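Local coordinates for protein DNA polymerase sliding clamp (Archaeoglobus fulgidus, PDB 1RWZ) that probably serves as a moving platform on DNA, a homotrimeric ring that tethers the polymerase catalytic subunit and other proteins during replication, at residues 24-28 with 113-119; 156-161 with 184-188. One frame throughout, in Å; residues are numbered along the deposited sequence.

Contact 1. Residues 24-28 with 113-119; sequences EARIH and PSAIRKE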
loop_
_atom_site.group_PDB
_atom_site.type_symbol
_atom_site.label_atom_id
_atom_site.label_comp_id
_atom_site.label_asym_id
_atom_site.label_seq_id
_atom_site.Cartn_x
_atom_site.Cartn_y
_atom_site.Cartn_z
ATOM N N GLU A 24 -21.292 -17.102 9.192
ATOM C CA GLU A 24 -21.837 -18.351 8.669
ATOM C C GLU A 24 -23.062 -17.978 7.855
ATOM O O GLU A 24 -23.725 -16.985 8.153
ATOM C CB GLU A 24 -22.296 -19.281 9.791
ATOM C CG GLU A 24 -21.313 -19.501 10.914
ATOM C CD GLU A 24 -21.864 -20.463 11.943
ATOM O OE1 GLU A 24 -23.012 -20.252 12.392
ATOM O OE2 GLU A 24 -21.155 -21.427 12.302
ATOM N N ALA A 25 -23.382 -18.779 6.847
ATOM C CA ALA A 25 -24.543 -18.481 6.025
ATOM C C ALA A 25 -25.033 -19.672 5.227
ATOM O O ALA A 25 -24.270 -20.593 4.924
ATOM C CB ALA A 25 -24.220 -17.324 5.079
ATOM N N ARG A 26 -26.321 -19.656 4.900
ATOM C CA ARG A 26 -26.911 -20.711 4.093
ATOM C C ARG A 26 -26.780 -20.264 2.646
ATOM O O ARG A 26 -27.151 -19.140 2.310
ATOM C CB ARG A 26 -28.400 -20.890 4.397
ATOM C CG ARG A 26 -28.737 -21.548 5.724
ATOM C CD ARG A 26 -30.208 -21.970 5.719
ATOM N NE ARG A 26 -30.687 -22.386 7.034
ATOM C CZ ARG A 26 -30.720 -21.590 8.097
ATOM N NH1 ARG A 26 -30.301 -20.338 7.995
ATOM N NH2 ARG A 26 -31.175 -22.045 9.257
ATOM N N ILE A 27 -26.250 -21.135 1.798
ATOM C CA ILE A 27 -26.100 -20.820 0.382
ATOM C C ILE A 27 -27.021 -21.746 -0.394
ATOM O O ILE A 27 -26.910 -22.967 -0.298
ATOM C CB ILE A 27 -24.657 -21.045 -0.108
ATOM C CG1 ILE A 27 -23.680 -20.243 0.756
ATOM C CG2 ILE A 27 -24.548 -20.655 -1.578
ATOM C CD1 ILE A 27 -23.956 -18.770 0.803
ATOM N N HIS A 28 -27.933 -21.159 -1.159
ATOM C CA HIS A 28 -28.885 -21.931 -1.939
ATOM C C HIS A 28 -28.481 -22.008 -3.401
ATOM O O HIS A 28 -28.255 -20.982 -4.044
ATOM C CB HIS A 28 -30.275 -21.289 -1.868
ATOM C CG HIS A 28 -30.783 -21.083 -0.475
ATOM N ND1 HIS A 28 -31.409 -22.078 0.245
ATOM C CD2 HIS A 28 -30.744 -19.999 0.335
ATOM C CE1 HIS A 28 -31.731 -21.616 1.440
ATOM N NE2 HIS A 28 -31.338 -20.359 1.521
ATOM N N PRO A 113 -27.029 -26.813 7.822
ATOM C CA PRO A 113 -27.870 -25.628 7.615
ATOM C C PRO A 113 -28.746 -25.278 8.816
ATOM O O PRO A 113 -28.955 -24.104 9.123
ATOM C CB PRO A 113 -28.693 -26.007 6.387
ATOM C CG PRO A 113 -27.754 -26.871 5.619
ATOM C CD PRO A 113 -27.167 -27.752 6.697
ATOM N N SER A 114 -29.246 -26.305 9.495
ATOM C CA SER A 114 -30.109 -26.117 10.656
ATOM C C SER A 114 -29.388 -25.467 11.831
ATOM O O SER A 114 -30.002 -24.762 12.633
ATOM C CB SER A 114 -30.684 -27.465 11.092
ATOM O OG SER A 114 -31.381 -28.085 10.025
ATOM N N ALA A 115 -28.086 -25.710 11.934
ATOM C CA ALA A 115 -27.288 -25.150 13.016
ATOM C C ALA A 115 -27.069 -23.655 12.810
ATOM O O ALA A 115 -26.638 -22.946 13.721
ATOM C CB ALA A 115 -25.949 -25.868 13.096
ATOM N N ILE A 116 -27.367 -23.184 11.604
ATOM C CA ILE A 116 -27.207 -21.776 11.267
ATOM C C ILE A 116 -28.491 -21.015 11.589
ATOM O O ILE A 116 -29.587 -21.568 11.500
ATOM C CB ILE A 116 -26.875 -21.606 9.767
ATOM C CG1 ILE A 116 -25.568 -22.336 9.444
ATOM C CG2 ILE A 116 -26.762 -20.127 9.415
ATOM C CD1 ILE A 116 -25.142 -22.228 7.990
ATOM N N ARG A 117 -28.346 -19.751 11.970
ATOM C CA ARG A 117 -29.495 -18.921 12.305
ATOM C C ARG A 117 -30.584 -19.005 11.244
ATOM O O ARG A 117 -30.307 -18.903 10.048
ATOM C CB ARG A 117 -29.067 -17.464 12.478
ATOM C CG ARG A 117 -30.242 -16.515 12.634
ATOM C CD ARG A 117 -29.797 -15.086 12.869
ATOM N NE ARG A 117 -30.943 -14.180 12.894
ATOM C CZ ARG A 117 -30.867 -12.885 13.181
ATOM N NH1 ARG A 117 -29.696 -12.334 13.474
ATOM N NH2 ARG A 117 -31.966 -12.140 13.170
ATOM N N LYS A 118 -31.821 -19.188 11.698
ATOM C CA LYS A 118 -32.984 -19.292 10.821
ATOM C C LYS A 118 -32.909 -18.375 9.610
ATOM O O LYS A 118 -32.486 -17.224 9.710
ATOM C CB LYS A 118 -34.265 -18.980 11.604
ATOM C CG LYS A 118 -34.723 -20.085 12.543
ATOM C CD LYS A 118 -35.225 -21.294 11.766
ATOM C CE LYS A 118 -35.773 -22.366 12.698
ATOM N NZ LYS A 118 -36.308 -23.538 11.946
ATOM N N GLU A 119 -33.330 -18.897 8.464
ATOM C CA GLU A 119 -33.330 -18.137 7.222
ATOM C C GLU A 119 -34.273 -16.943 7.379
ATOM O O GLU A 119 -35.464 -17.116 7.640
ATOM C CB GLU A 119 -33.809 -19.029 6.077
ATOM C CG GLU A 119 -33.545 -18.482 4.689
ATOM C CD GLU A 119 -32.080 -18.532 4.312
ATOM O OE1 GLU A 119 -31.766 -18.264 3.137
ATOM O OE2 GLU A 119 -31.240 -18.837 5.185
HETATM O O HOH W 1 -25.676 -18.427 12.341
HETATM O O HOH W 2 -29.461 -17.711 2.471
HETATM O O HOH W 3 -33.620 -23.676 10.248
#

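Contact 2. Residues 156-161 with 184-188; sequences SDKEGF and FNGGE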
loop_
_atom_site.group_PDB
_atom_site.type_symbol
_atom_site.label_atom_id
_atom_site.label_comp_id
_atom_site.label_asym_id
_atom_site.label_seq_id
_atom_site.Cartn_x
_atom_site.Cartn_y
_atom_site.Cartn_z
ATOM N N SER A 156 -34.796 12.795 -0.975
ATOM C CA SER A 156 -35.191 12.774 -2.377
ATOM C C SER A 156 -36.469 13.577 -2.583
ATOM O O SER A 156 -37.346 13.608 -1.724
ATOM C CB SER A 156 -35.421 11.327 -2.837
ATOM O OG SER A 156 -35.766 11.258 -4.210
ATOM N N ASP A 157 -36.548 14.250 -3.723
ATOM C CA ASP A 157 -37.732 15.007 -4.101
ATOM C C ASP A 157 -37.595 15.308 -5.583
ATOM O O ASP A 157 -36.682 14.801 -6.234
ATOM C CB ASP A 157 -37.885 16.303 -3.288
ATOM C CG ASP A 157 -36.715 17.249 -3.447
ATOM O OD1 ASP A 157 -36.096 17.281 -4.529
ATOM O OD2 ASP A 157 -36.427 17.983 -2.480
ATOM N N LYS A 158 -38.490 16.120 -6.128
ATOM C CA LYS A 158 -38.415 16.425 -7.548
ATOM C C LYS A 158 -37.109 17.109 -7.964
ATOM O O LYS A 158 -36.698 17.014 -9.119
ATOM C CB LYS A 158 -39.624 17.270 -7.958
ATOM C CG LYS A 158 -40.944 16.535 -7.757
ATOM C CD LYS A 158 -42.145 17.342 -8.229
ATOM C CE LYS A 158 -43.432 16.541 -8.053
ATOM N NZ LYS A 158 -44.636 17.269 -8.554
ATOM N N GLU A 159 -36.442 17.777 -7.026
ATOM C CA GLU A 159 -35.189 18.470 -7.333
ATOM C C GLU A 159 -33.939 17.587 -7.312
ATOM O O GLU A 159 -32.828 18.077 -7.529
ATOM C CB GLU A 159 -34.976 19.645 -6.374
ATOM C CG GLU A 159 -35.895 20.829 -6.606
ATOM C CD GLU A 159 -35.550 22.005 -5.711
ATOM O OE1 GLU A 159 -34.385 22.460 -5.749
ATOM O OE2 GLU A 159 -36.442 22.478 -4.970
ATOM N N GLY A 160 -34.105 16.297 -7.040
ATOM C CA GLY A 160 -32.947 15.422 -7.025
ATOM C C GLY A 160 -32.720 14.620 -5.758
ATOM O O GLY A 160 -33.612 14.483 -4.919
ATOM N N PHE A 161 -31.505 14.098 -5.626
ATOM C CA PHE A 161 -31.114 13.274 -4.488
ATOM C C PHE A 161 -29.972 13.907 -3.704
ATOM O O PHE A 161 -28.963 14.322 -4.280
ATOM C CB PHE A 161 -30.695 11.892 -4.994
ATOM C CG PHE A 161 -30.204 10.968 -3.919
ATOM C CD1 PHE A 161 -31.024 10.623 -2.845
ATOM C CD2 PHE A 161 -28.927 10.425 -3.990
ATOM C CE1 PHE A 161 -30.573 9.750 -1.862
ATOM C CE2 PHE A 161 -28.467 9.552 -3.013
ATOM C CZ PHE A 161 -29.294 9.212 -1.944
ATOM N N PHE A 184 -34.106 8.308 -12.242
ATOM C CA PHE A 184 -34.642 8.939 -11.040
ATOM C C PHE A 184 -36.137 9.167 -11.219
ATOM O O PHE A 184 -36.565 9.684 -12.248
ATOM C CB PHE A 184 -33.936 10.275 -10.814
ATOM C CG PHE A 184 -34.374 10.997 -9.573
ATOM C CD1 PHE A 184 -34.260 10.392 -8.322
ATOM C CD2 PHE A 184 -34.864 12.297 -9.650
ATOM C CE1 PHE A 184 -34.627 11.077 -7.161
ATOM C CE2 PHE A 184 -35.233 12.991 -8.500
ATOM C CZ PHE A 184 -35.114 12.379 -7.250
ATOM N N ASN A 185 -36.929 8.804 -10.214
ATOM C CA ASN A 185 -38.375 8.964 -10.323
ATOM C C ASN A 185 -38.938 10.176 -9.579
ATOM O O ASN A 185 -40.149 10.395 -9.571
ATOM C CB ASN A 185 -39.067 7.675 -9.867
ATOM C CG ASN A 185 -39.091 7.520 -8.361
ATOM O OD1 ASN A 185 -38.268 8.090 -7.649
ATOM N ND2 ASN A 185 -40.035 6.730 -7.870
ATOM N N GLY A 186 -38.058 10.962 -8.967
ATOM C CA GLY A 186 -38.485 12.155 -8.253
ATOM C C GLY A 186 -39.348 11.942 -7.020
ATOM O O GLY A 186 -39.988 12.883 -6.545
ATOM N N GLY A 187 -39.368 10.719 -6.501
ATOM C CA GLY A 187 -40.163 10.427 -5.321
ATOM C C GLY A 187 -39.708 11.219 -4.109
ATOM O O GLY A 187 -38.523 11.512 -3.958
ATOM N N GLU A 188 -40.649 11.568 -3.237
ATOM C CA GLU A 188 -40.321 12.327 -2.037
ATOM C C GLU A 188 -40.062 11.380 -0.873
ATOM O O GLU A 188 -40.910 10.553 -0.535
ATOM C CB GLU A 188 -41.461 13.290 -1.686
ATOM C CG GLU A 188 -41.714 14.340 -2.758
ATOM C CD GLU A 188 -42.729 15.383 -2.332
ATOM O OE1 GLU A 188 -43.855 15.000 -1.947
ATOM O OE2 GLU A 188 -42.401 16.586 -2.387
HETATM O O HOH W 4 -40.834 17.195 -4.794
#

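Contact 1. Residues 24-28 with 113-119
R26 reaches into the curve of the 113-119 loop, its guanidinium lying between backbone groups. P113 O, not hydrogen-bonded, and CB of I116 sit over one face, the latter 4.0 Å above the plane; E119 N sits over the other. At the edge, R26 NH1 donates to R117 O, nearly straight at 176°, with the acceptor in the guanidinium plane but the donor above the carbonyl plane; the 2.5 Å separation is unusually short and its exact value doubtful. R26 NH2 adds a weak bond to I116 O (2.8 Å). With its chain extended from CG to NE (chi2 -166°), R26 slides past E119, which runs the opposite way; their planar groups stand almost perpendicular, and a weak bond and salt bridge of 3.3 Å joins R26 NH1 to E119 OE2. E119 OE1 takes a 2.7 Å bond from H28 NE2: OE1 lies near the ring plane, whereas NE2 meets it from above the carboxylate plane, 62° out. H28 ND1 is bonded to T66. I116 supplies the apolar part, its CD1 3.6 Å from A25 O and its CG2 near R26 NH1. The loop belongs to the connector between the two domains, which in PCNA relatives borders the docking site of partner proteins. A cation with one straight bond and weaker ones to loop carbonyls, beside a carboxylate it shares with H28, probably pins this surface segment and favours an ionised E119.

Contact 2. Residues 156-161 with 184-188
F184 drives the edge of its ring into the bend of the 156-161 hairpin. Its CG is anti to the backbone N (chi1 -178°), which sends the ring toward the turn: CZ stops 3.1 Å from D157 O, lying in the ring plane, and CE1 comes within 3.2 Å of S156 OG, also at the edge. The chain then doubles back across one face of the same ring, placing G186 N over its centre, 3.4 Å from the plane. Beside it, S156 OG donates to G187 O over 2.8 Å, in the carbonyl plane, so the buried hydroxyl is tied to the loop while touching the aromatic rim. A CA-H...O contact from E188 CA to S156 O (3.3 Å) follows, where S156 and A189 begin to pair as strands. The hairpin is a tight two-residue one: a type I turn from D157 to G160 links strands 151-157 and 160-166, and D157 OD1 accepts from E159 N in an Asx turn. In the loop, N185 OD1 receives G187 N in a second Asx turn and also bonds K130 N, fastening the loop to strand 129-134. G186, with positive phi, helps to turn the chain here. Toward solvent the contact is looser. CB of K158 points away from the loop; the side chain is extended, and CG stays 4.0 Å from G186 O. A water links the two segments on this side, accepting from K158 N and donating to E188 OE2, while D157 and E188 touch through carbon atoms alone, CB to CG.

Contact 1 closes before contact 2 opens along the chain, and the two lie on opposite sides of its centre, their centres about 38 Å apart and nearest atoms about 26 Å apart. One antiparallel sheet of nine strands nevertheless joins them: strand 24-30 of contact 1 lies next to one margin, and strand 183-184, which ends at F184, forms the other. Contact 1 fixes the beginning of the connector that crosses from the N-terminal to the C-terminal domain and enters strand 129-134, the sheet neighbour of 183-184. Contact 2 lies wholly in the second domain, where its loop passes from this sheet to the four-stranded one. Each therefore probably secures a different part of the ring subunit.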